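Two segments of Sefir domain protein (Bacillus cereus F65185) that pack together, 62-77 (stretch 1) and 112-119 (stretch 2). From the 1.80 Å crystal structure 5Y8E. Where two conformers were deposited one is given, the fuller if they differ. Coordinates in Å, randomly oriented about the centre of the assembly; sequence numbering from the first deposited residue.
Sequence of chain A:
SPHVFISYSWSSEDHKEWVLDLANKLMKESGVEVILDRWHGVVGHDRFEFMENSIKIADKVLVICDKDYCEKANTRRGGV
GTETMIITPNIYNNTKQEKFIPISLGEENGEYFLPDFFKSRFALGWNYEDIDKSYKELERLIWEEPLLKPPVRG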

# COMPACT_ATOMS: atom_id res chain seq x y z
N LEU A 62 -1.46 -0.50 2.54
CA LEU A 62 -0.74 0.62 1.96
C LEU A 62 -0.14 0.18 0.64
O LEU A 62 0.51 -0.87 0.57
N VAL A 63 -0.38 0.95 -0.42
CA VAL A 63 0.17 0.60 -1.72
C VAL A 63 1.24 1.64 -2.02
O VAL A 63 0.93 2.80 -2.26
N ILE A 64 2.50 1.22 -1.95
CA ILE A 64 3.60 2.17 -2.08
C ILE A 64 3.86 2.41 -3.56
O ILE A 64 4.54 1.64 -4.25
N CYS A 65 3.29 3.50 -4.06
CA CYS A 65 3.31 3.76 -5.48
C CYS A 65 4.47 4.64 -5.89
O CYS A 65 4.30 5.85 -6.09
N ASP A 66 5.66 4.06 -6.00
CA ASP A 66 6.73 4.74 -6.71
C ASP A 66 6.59 4.42 -8.20
O ASP A 66 5.69 3.66 -8.60
N LYS A 67 7.45 5.01 -9.03
CA LYS A 67 7.34 4.83 -10.47
C LYS A 67 7.45 3.35 -10.85
O LYS A 67 6.70 2.85 -11.69
N ASP A 68 8.37 2.65 -10.19
CA ASP A 68 8.62 1.24 -10.47
C ASP A 68 7.39 0.38 -10.23
O ASP A 68 7.03 -0.45 -11.06
N TYR A 69 6.74 0.57 -9.08
CA TYR A 69 5.58 -0.23 -8.73
C TYR A 69 4.50 -0.03 -9.78
O TYR A 69 3.90 -0.99 -10.27
N CYS A 70 4.26 1.22 -10.14
CA CYS A 70 3.20 1.60 -11.08
C CYS A 70 3.44 1.03 -12.47
O CYS A 70 2.53 0.51 -13.12
N GLU A 71 4.68 1.15 -12.94
CA GLU A 71 5.01 0.68 -14.29
C GLU A 71 4.89 -0.84 -14.40
O GLU A 71 4.44 -1.36 -15.42
N LYS A 72 5.26 -1.55 -13.34
CA LYS A 72 5.15 -3.01 -13.32
C LYS A 72 3.69 -3.44 -13.15
O LYS A 72 3.25 -4.43 -13.74
N ALA A 73 2.95 -2.69 -12.34
CA ALA A 73 1.53 -2.95 -12.14
C ALA A 73 0.79 -2.77 -13.45
O ALA A 73 -0.17 -3.49 -13.75
N ASN A 74 1.23 -1.79 -14.24
CA ASN A 74 0.61 -1.51 -15.53
C ASN A 74 1.00 -2.49 -16.63
O ASN A 74 0.21 -2.74 -17.54
N THR A 75 2.21 -3.05 -16.56
CA THR A 75 2.74 -3.86 -17.66
C THR A 75 2.57 -5.37 -17.47
O THR A 75 2.04 -6.05 -18.35
N ARG A 76 3.04 -5.89 -16.33
CA ARG A 76 2.99 -7.33 -16.03
C ARG A 76 3.74 -8.16 -17.07
O ARG A 76 3.16 -9.08 -17.66
N ARG A 77 5.02 -7.85 -17.28
CA ARG A 77 5.83 -8.49 -18.33
C ARG A 77 5.80 -10.01 -18.35
O ARG A 77 5.97 -10.63 -19.40
N TYR A 112 -0.31 11.63 -10.08
CA TYR A 112 0.24 10.67 -9.14
C TYR A 112 0.57 9.34 -9.80
O TYR A 112 -0.11 8.89 -10.72
N PHE A 113 1.64 8.72 -9.31
CA PHE A 113 1.92 7.34 -9.65
C PHE A 113 0.83 6.50 -9.02
O PHE A 113 0.77 6.34 -7.80
N LEU A 114 -0.07 6.03 -9.88
CA LEU A 114 -1.18 5.18 -9.48
C LEU A 114 -1.36 4.19 -10.62
O LEU A 114 -1.35 4.59 -11.79
N PRO A 115 -1.50 2.90 -10.29
CA PRO A 115 -1.71 1.94 -11.38
C PRO A 115 -2.99 2.27 -12.15
O PRO A 115 -3.92 2.80 -11.54
N ASP A 116 -3.01 1.97 -13.46
CA ASP A 116 -4.11 2.34 -14.36
C ASP A 116 -5.46 1.83 -13.89
O ASP A 116 -6.50 2.47 -14.11
N PHE A 117 -5.45 0.66 -13.25
CA PHE A 117 -6.69 -0.06 -12.95
C PHE A 117 -7.28 0.26 -11.59
O PHE A 117 -8.36 -0.23 -11.24
N PHE A 118 -6.58 1.09 -10.81
CA PHE A 118 -7.14 1.58 -9.56
C PHE A 118 -8.32 2.48 -9.92
O PHE A 118 -8.16 3.48 -10.62
N LYS A 119 -9.51 2.11 -9.46
CA LYS A 119 -10.74 2.76 -9.91
C LYS A 119 -10.91 4.18 -9.38
O LYS A 119 -11.22 5.09 -10.15

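Stretch 2, which has no regular helix or strand, lies against a strand and the helix that follows it, and the two segments bury 604 Å² between them. The fit pairs small residues in stretch 1 with bulky ones in stretch 2. Cys65, Cys70 and Ala73 all point their CA-to-CB bonds toward the irregular segment. The two cysteines approach its backbone closely, and the CA atoms of Cys70 and Pro115 are 4.9 Å apart; Ala73 presents its methyl group to the Pro115 and Phe117 side chains.

Phe113 gives up the largest area to the contact. Its CA-to-CB bond points toward stretch 1, placing its CB 4.3 Å from the CB atoms of both Cys65 and Cys70; chi1 is in the m well and sets the direction of the ring. The ring extends past the start of the helix, where Lys67 (chi1 t) covers one face: Lys67 CB sits 4.0 Å from the centroid of the Phe113 ring in a CH-pi contact. Farther along the same lysine, CE approaches Phe113 CE1 at 3.8 Å, so the aliphatic chain shields the ring while NZ finds a partner elsewhere in the structure.

The two cysteines fit close to the backbone of stretch 2. Cys65 (m) brings CB to 3.0 Å from Phe113 O, a tight contact, and rests SG 3.9 Å from Pro115 CD and 4.2 Å from Leu114 CD1. Cys70 (t) places SG 3.2 Å from Leu114 O and 3.9 Å from Pro115 N. Leu114 itself directs its CA-to-CB bond away.

Pro115 is a bump set against the Cys65, Tyr69, Cys70 and Ala73 side chains. Its CG meets Ala73 CB at 3.9 Å and Tyr69 CE1 at 4.4 Å, the latter at the edge of the tyrosine ring. Beyond it, the type I turn from Pro115 to Phe118 carries two further aromatic rings to the contact. Phe117 (p) reaches back so that CE2 lies 4.2 Å from Ala73 CB and 3.4 Å from Ala73 O, the carbonyl meeting the ring edge. That same oxygen accepts from Arg76 NE and NH2, both at 3.1 Å, which holds the guanidinium beside the ring, with Arg76 NH2 4.2 Å from Phe117 CD2. Phe118 (m) points inward, and its CZ packs 4.0 Å from Val63 CG1 on the strand.

A single hydrogen bond joins the stretches. Asn74 (m) swings its end toward the turn, and its OD1 accepts from Asp116 N at 2.8 Å in a nearly linear arrangement, tying the turn to the helix next to the Pro115 bump.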

# COMPACT_ATOMS: atom_id res chain seq x y z
CB LEU A 62 0.38 1.09 2.90
CG LEU A 62 -0.01 1.41 4.34
CD1 LEU A 62 1.12 2.14 5.08
CD2 LEU A 62 -1.32 2.21 4.41
CB VAL A 63 -0.90 0.60 -2.83
CG1 VAL A 63 -0.31 0.03 -4.12
CG2 VAL A 63 -2.10 -0.24 -2.42
CB ILE A 64 4.88 1.68 -1.38
CG1 ILE A 64 4.59 1.32 0.08
CG2 ILE A 64 5.97 2.74 -1.48
CD1 ILE A 64 3.89 2.42 0.87
CB CYS A 65 1.99 4.38 -5.91
SG CYS A 65 0.58 3.26 -5.78
CB ASP A 66 8.12 4.38 -6.15
CG ASP A 66 8.45 2.89 -6.24
OD1 ASP A 66 7.55 2.05 -6.47
OD2 ASP A 66 9.64 2.56 -6.05
CB LYS A 67 8.42 5.64 -11.19
CG LYS A 67 8.48 5.39 -12.69
CD LYS A 67 9.38 6.41 -13.38
CE LYS A 67 8.54 7.50 -14.04
NZ LYS A 67 9.36 8.64 -14.55
CB ASP A 68 9.78 0.74 -9.61
CG ASP A 68 10.13 -0.71 -9.89
OD1 ASP A 68 10.61 -1.00 -11.01
OD2 ASP A 68 9.93 -1.56 -8.99
CB TYR A 69 5.05 0.20 -7.36
CG TYR A 69 3.97 -0.69 -6.79
CD1 TYR A 69 2.64 -0.54 -7.16
CD2 TYR A 69 4.28 -1.68 -5.86
CE1 TYR A 69 1.65 -1.35 -6.64
CE2 TYR A 69 3.30 -2.50 -5.32
CZ TYR A 69 1.99 -2.33 -5.72
OH TYR A 69 1.00 -3.13 -5.19
CB CYS A 70 3.11 3.13 -11.14
SG CYS A 70 1.76 3.80 -12.15
CB GLU A 71 6.39 1.18 -14.72
CG GLU A 71 6.47 2.71 -14.77
CD GLU A 71 7.60 3.23 -15.65
OE1 GLU A 71 8.68 2.60 -15.68
OE2 GLU A 71 7.40 4.27 -16.31
CB LYS A 72 6.02 -3.58 -12.20
CG LYS A 72 7.53 -3.57 -12.49
CD LYS A 72 8.33 -3.60 -11.20
CE LYS A 72 9.75 -4.12 -11.40
NZ LYS A 72 9.81 -5.61 -11.38
CB ALA A 73 0.97 -2.03 -11.09
CB ASN A 74 0.94 -0.08 -15.96
CG ASN A 74 0.20 0.97 -15.14
OD1 ASN A 74 -0.82 0.68 -14.52
ND2 ASN A 74 0.71 2.20 -15.16
CB THR A 75 4.22 -3.54 -17.92
OG1 THR A 75 4.37 -2.12 -18.07
CG2 THR A 75 4.70 -4.24 -19.18
CB ARG A 76 1.54 -7.81 -15.94
CG ARG A 76 0.94 -7.80 -14.55
CD ARG A 76 -0.57 -7.67 -14.61
NE ARG A 76 -0.98 -6.28 -14.81
CZ ARG A 76 -1.95 -5.89 -15.63
NH1 ARG A 76 -2.63 -6.80 -16.32
NH2 ARG A 76 -2.25 -4.61 -15.75
CB ARG A 77 7.29 -8.03 -18.23
CG ARG A 77 7.59 -6.70 -18.88
CD ARG A 77 8.68 -6.88 -19.93
NE ARG A 77 9.46 -5.66 -20.15
CZ ARG A 77 10.60 -5.38 -19.53
NH1 ARG A 77 11.10 -6.23 -18.64
NH2 ARG A 77 11.25 -4.25 -19.79
CB TYR A 112 -0.75 10.42 -8.00
CG TYR A 112 -0.88 11.58 -7.05
CD1 TYR A 112 0.20 12.41 -6.78
CD2 TYR A 112 -2.09 11.86 -6.42
CE1 TYR A 112 0.09 13.47 -5.93
CE2 TYR A 112 -2.21 12.92 -5.55
CZ TYR A 112 -1.12 13.72 -5.31
OH TYR A 112 -1.22 14.79 -4.45
CB PHE A 113 3.30 6.92 -9.15
CG PHE A 113 4.43 7.63 -9.84
CD1 PHE A 113 4.52 7.64 -11.22
CD2 PHE A 113 5.40 8.30 -9.10
CE1 PHE A 113 5.56 8.29 -11.86
CE2 PHE A 113 6.44 8.95 -9.73
CZ PHE A 113 6.51 8.95 -11.11
CB LEU A 114 -2.44 6.02 -9.31
CG LEU A 114 -3.49 5.61 -8.28
CD1 LEU A 114 -2.84 5.42 -6.93
CD2 LEU A 114 -4.57 6.67 -8.18
CB PRO A 115 -1.85 0.61 -10.65
CG PRO A 115 -1.04 0.79 -9.40
CD PRO A 115 -1.31 2.22 -9.00
CB ASP A 116 -3.87 1.75 -15.76
CG ASP A 116 -2.72 2.41 -16.50
OD1 ASP A 116 -2.46 3.61 -16.26
OD2 ASP A 116 -2.09 1.72 -17.33
CB PHE A 117 -6.48 -1.57 -13.10
CG PHE A 117 -5.35 -2.11 -12.29
CD1 PHE A 117 -5.56 -2.50 -10.97
CD2 PHE A 117 -4.09 -2.26 -12.84
CE1 PHE A 117 -4.53 -3.00 -10.22
CE2 PHE A 117 -3.05 -2.77 -12.09
CZ PHE A 117 -3.27 -3.14 -10.78
CB PHE A 118 -6.08 2.34 -8.75
CG PHE A 118 -5.17 1.43 -7.96
CD1 PHE A 118 -4.60 1.86 -6.77
CD2 PHE A 118 -4.87 0.15 -8.41
CE1 PHE A 118 -3.76 1.04 -6.04
CE2 PHE A 118 -4.02 -0.68 -7.69
CZ PHE A 118 -3.47 -0.24 -6.50
CB LYS A 119 -11.96 1.90 -9.62
CG LYS A 119 -11.99 0.64 -10.46
CD LYS A 119 -13.06 -0.32 -9.98
CE LYS A 119 -12.74 -1.74 -10.40
NZ LYS A 119 -13.23 -2.72 -9.39